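Local atomic coordinates of BB_2cx5_001 (Thermus thermophilus, PDB entry 3RI0), a protein that serves as a designed epitope scaffold, made by computational backbone grafting to present a linear HIV epitope on a protein that contains an aminoacyl-tRNA editing domain. Residues Arg16-Gly19 with His20-Val23; Gly55-Gly58 with Ala59-Phe62. The protein carries 6 engineered substitutions. All blocks are in the same frame, centred on the assembly; numbering follows the deposited sequence.

Overall arrangement
Interaction 1 (residues 16-23) and interaction 2 (residues 55-62) illustrate two ways in which a chain turns between regular elements. The first spans the loop that leads from helix 4-15 into strand 23-25; the second carries the chain from strand 47-54 into its antiparallel neighbour, strand 59-65. They come in series along the chain, with centres about 27 Å apart and nearest atoms about 10 Å apart, so neither touches the other. Strands 23-25, 47-54 and 59-65 nevertheless belong to one mixed sheet, and each turn leads into one of its strands. Each centre lies about 15 Å from that of the single chain, placing the two turns toward the periphery of the scaffold.

Interaction 1: residues Arg16-Gly19 with His20-Val23; sequences RGFG and HLKV
The ammonium NZ of Lys22 reaches back over the turn to the carbonyl O of Gly19, 2.9 Å away. The approach is fairly straight, with a C=O...N angle of 154° and the nitrogen only slightly tilted from the carbonyl plane. A bend in the lysine chain at chi2 makes this possible: the side chain sets out away from residues 16-19, and the bend brings CE and NZ round to the glycine oxygen. Inside the turn, Leu21 N donates to Phe18 O over 3.3 Å, the closing bond of a type I beta turn from Phe18 to Leu21. The N-H points well at the oxygen (163°), although the nitrogen stands above the carbonyl plane. Just upstream, Gly17 ends helix 4-15 with positive phi in a Schellman motif, so a helix terminator and a beta turn follow in direct succession before strand 23-25.

The apolar side of the turn is formed by Phe18 and Leu21, whose side chains lie side by side and point the same way. Leu21 CD1 touches Phe18 CB at 4.0 Å and reaches ring atom CD2 at 4.1 Å. His20 lies between them in sequence, its CG set between the backbone N and the carbonyl carbon (chi1 65°). That rotation brings ND1 to 3.9 Å from Phe18 C and one ring face beneath Leu21 CG, which sits 4.1 Å above the plane over its centre. The other nitrogen, NE2, is hydrogen-bonded to Glu142 of helix 140-147, the helix that Phe18 and Leu21 also touch through Leu146. Glu142 may therefore raise the pKa of His20, and its bond to NE2 probably limits rotation of the imidazole against the leucine.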
loop_
_atom_site.group_PDB
_atom_site.type_symbol
_atom_site.label_atom_id
_atom_site.label_comp_id
_atom_site.label_asym_id
_atom_site.label_seq_id
_atom_site.Cartn_x
_atom_site.Cartn_y
_atom_site.Cartn_z
ATOM N N ARG A 16 13.395 -5.694 7.716
ATOM C CA ARG A 16 13.889 -4.723 6.743
ATOM C C ARG A 16 14.781 -3.665 7.402
ATOM O O ARG A 16 15.441 -2.891 6.708
ATOM C CB ARG A 16 12.714 -4.013 6.071
ATOM C CG ARG A 16 11.798 -4.908 5.238
ATOM C CD ARG A 16 12.502 -5.308 3.966
ATOM N NE ARG A 16 13.205 -4.154 3.419
ATOM C CZ ARG A 16 12.855 -3.509 2.314
ATOM N NH1 ARG A 16 11.801 -3.912 1.613
ATOM N NH2 ARG A 16 13.557 -2.453 1.919
ATOM N N GLY A 17 14.783 -3.630 8.734
ATOM C CA GLY A 17 15.566 -2.639 9.451
ATOM C C GLY A 17 14.724 -1.444 9.879
ATOM O O GLY A 17 15.247 -0.474 10.430
ATOM N N PHE A 18 13.420 -1.509 9.627
ATOM C CA PHE A 18 12.504 -0.426 9.986
ATOM C C PHE A 18 11.615 -0.845 11.148
ATOM O O PHE A 18 10.401 -0.636 11.129
ATOM C CB PHE A 18 11.629 -0.048 8.789
ATOM C CG PHE A 18 12.379 0.623 7.677
ATOM C CD1 PHE A 18 13.270 -0.099 6.881
ATOM C CD2 PHE A 18 12.211 1.985 7.435
ATOM C CE1 PHE A 18 13.975 0.519 5.857
ATOM C CE2 PHE A 18 12.912 2.620 6.410
ATOM C CZ PHE A 18 13.801 1.886 5.620
ATOM N N GLY A 19 12.239 -1.435 12.162
ATOM C CA GLY A 19 11.510 -1.907 13.324
ATOM C C GLY A 19 10.935 -0.816 14.198
ATOM O O GLY A 19 10.147 -1.103 15.090
ATOM N N HIS A 20 11.315 0.437 13.972
ATOM C CA HIS A 20 10.773 1.512 14.793
ATOM C C HIS A 20 9.365 1.904 14.350
ATOM O O HIS A 20 8.677 2.615 15.071
ATOM C CB HIS A 20 11.689 2.733 14.769
ATOM C CG HIS A 20 11.809 3.373 13.420
ATOM N ND1 HIS A 20 12.473 2.777 12.369
ATOM C CD2 HIS A 20 11.380 4.574 12.962
ATOM C CE1 HIS A 20 12.452 3.585 11.325
ATOM N NE2 HIS A 20 11.796 4.684 11.657
ATOM N N LEU A 21 8.946 1.449 13.170
ATOM C CA LEU A 21 7.589 1.726 12.686
ATOM C C LEU A 21 6.735 0.640 13.336
ATOM O O LEU A 21 7.100 -0.537 13.290
ATOM C CB LEU A 21 7.518 1.611 11.158
ATOM C CG LEU A 21 8.460 2.558 10.390
ATOM C CD1 LEU A 21 8.355 2.306 8.885
ATOM C CD2 LEU A 21 8.086 4.010 10.698
ATOM N N LYS A 22 5.616 1.030 13.945
ATOM C CA LYS A 22 4.750 0.088 14.652
ATOM C C LYS A 22 3.390 -0.129 14.009
ATOM O O LYS A 22 2.689 0.833 13.681
ATOM C CB LYS A 22 4.522 0.562 16.093
ATOM C CG LYS A 22 5.790 0.996 16.826
ATOM C CD LYS A 22 6.811 -0.125 16.867
ATOM C CE LYS A 22 8.012 0.252 17.714
ATOM N NZ LYS A 22 9.021 -0.856 17.756
ATOM N N VAL A 23 3.021 -1.398 13.846
ATOM C CA VAL A 23 1.726 -1.736 13.281
ATOM C C VAL A 23 0.705 -1.551 14.393
ATOM O O VAL A 23 0.890 -2.034 15.513
ATOM C CB VAL A 23 1.672 -3.186 12.779
ATOM C CG1 VAL A 23 0.249 -3.516 12.331
ATOM C CG2 VAL A 23 2.621 -3.364 11.620
#

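Interaction 2: residues Gly55-Gly58 with Ala59-Phe62; sequences GSKG and AYLF. Engineered in segment 55-58: Ser56 (natural residue Glu).
Tyr60 and Lys57 cross at an angle, the phenol pointing back along the chain and the lysine stem passing its hydroxyl end. Lys57 CB lies 3.0 Å from Tyr60 OH, and CG and CD follow at 3.4 Å each. The meeting is thus between methylene groups and an oxygen, and it is tight. Beyond CG the lysine is extended, so its ammonium group is carried past the hydroxyl and away from the strand. The tyrosine owes its direction to chi1 (-43°), which sets CG anti to the carbonyl carbon and beside the backbone N, swinging the ring back toward the turn.

On its way the ring passes the carbonyl of Gly58, with CE1 3.2 Å from Gly58 O and CD1 3.6 Å from the same oxygen; the approach is oblique to the ring. Gly55 N lies near the ring plane, at the edge, 4.4 Å from CE1. Residues 55-58 form the connection of a beta hairpin between antiparallel strands 47-54 and 59-65, within the aminoacyl-tRNA editing domain. A weak backbone bond from Gly55 N to Gly58 O, 2.9 Å, spans this connection, so the oxygen beside the ring also accepts from the loop. Within the hairpin, Tyr60 pairs through its backbone with Tyr53, while its side chain packs against Val79 of helix 72-79 and against Thr81 and Leu83. Tyr60 OH is buried by the contact and has no hydrogen-bonding partner in the model, its surroundings within the turn being the lysine methylenes.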
loop_
_atom_site.group_PDB
_atom_site.type_symbol
_atom_site.label_atom_id
_atom_site.label_comp_id
_atom_site.label_asym_id
_atom_site.label_seq_id
_atom_site.Cartn_x
_atom_site.Cartn_y
_atom_site.Cartn_z
ATOM N N GLY A 55 0.571 -7.793 -15.725
ATOM C CA GLY A 55 0.877 -7.468 -17.108
ATOM C C GLY A 55 1.583 -8.650 -17.739
ATOM O O GLY A 55 2.016 -9.560 -17.027
ATOM N N SER A 56 1.707 -8.657 -19.061
ATOM C CA SER A 56 2.379 -9.774 -19.713
ATOM C C SER A 56 3.827 -9.846 -19.233
ATOM O O SER A 56 4.418 -10.925 -19.175
ATOM C CB SER A 56 2.317 -9.644 -21.245
ATOM O OG SER A 56 3.029 -8.518 -21.705
ATOM N N LYS A 57 4.394 -8.695 -18.881
ATOM C CA LYS A 57 5.764 -8.674 -18.382
ATOM C C LYS A 57 5.751 -9.389 -17.029
ATOM O O LYS A 57 6.229 -10.517 -16.907
ATOM C CB LYS A 57 6.256 -7.231 -18.213
ATOM C CG LYS A 57 6.069 -6.378 -19.462
ATOM C CD LYS A 57 6.980 -5.158 -19.462
ATOM C CE LYS A 57 6.777 -4.348 -20.730
ATOM N NZ LYS A 57 7.821 -3.303 -20.908
ATOM N N GLY A 58 5.171 -8.723 -16.031
ATOM C CA GLY A 58 5.056 -9.277 -14.694
ATOM C C GLY A 58 4.031 -8.477 -13.897
ATOM O O GLY A 58 3.175 -7.824 -14.480
ATOM N N ALA A 59 4.102 -8.531 -12.570
ATOM C CA ALA A 59 3.168 -7.782 -11.727
ATOM C C ALA A 59 3.807 -6.499 -11.169
ATOM O O ALA A 59 5.016 -6.453 -10.950
ATOM C CB ALA A 59 2.696 -8.655 -10.595
ATOM N N TYR A 60 3.000 -5.463 -10.950
ATOM C CA TYR A 60 3.525 -4.208 -10.404
ATOM C C TYR A 60 2.711 -3.711 -9.209
ATOM O O TYR A 60 1.542 -4.085 -9.036
ATOM C CB TYR A 60 3.555 -3.113 -11.468
ATOM C CG TYR A 60 4.046 -3.577 -12.810
ATOM C CD1 TYR A 60 3.206 -4.285 -13.669
ATOM C CD2 TYR A 60 5.354 -3.323 -13.227
ATOM C CE1 TYR A 60 3.647 -4.727 -14.907
ATOM C CE2 TYR A 60 5.808 -3.766 -14.470
ATOM C CZ TYR A 60 4.943 -4.467 -15.302
ATOM O OH TYR A 60 5.379 -4.903 -16.530
ATOM N N LEU A 61 3.327 -2.835 -8.416
ATOM C CA LEU A 61 2.685 -2.299 -7.226
ATOM C C LEU A 61 2.464 -0.789 -7.336
ATOM O O LEU A 61 3.372 -0.041 -7.708
ATOM C CB LEU A 61 3.554 -2.596 -5.999
ATOM C CG LEU A 61 2.931 -2.796 -4.612
ATOM C CD1 LEU A 61 3.733 -1.994 -3.619
ATOM C CD2 LEU A 61 1.467 -2.389 -4.569
ATOM N N PHE A 62 1.257 -0.340 -7.003
ATOM C CA PHE A 62 0.950 1.083 -7.048
ATOM C C PHE A 62 0.420 1.576 -5.708
ATOM O O PHE A 62 -0.585 1.094 -5.207
ATOM C CB PHE A 62 -0.057 1.378 -8.157
ATOM C CG PHE A 62 0.465 1.079 -9.535
ATOM C CD1 PHE A 62 0.309 -0.188 -10.089
ATOM C CD2 PHE A 62 1.120 2.061 -10.276
ATOM C CE1 PHE A 62 0.802 -0.483 -11.372
ATOM C CE2 PHE A 62 1.622 1.782 -11.562
ATOM C CZ PHE A 62 1.455 0.506 -12.107
#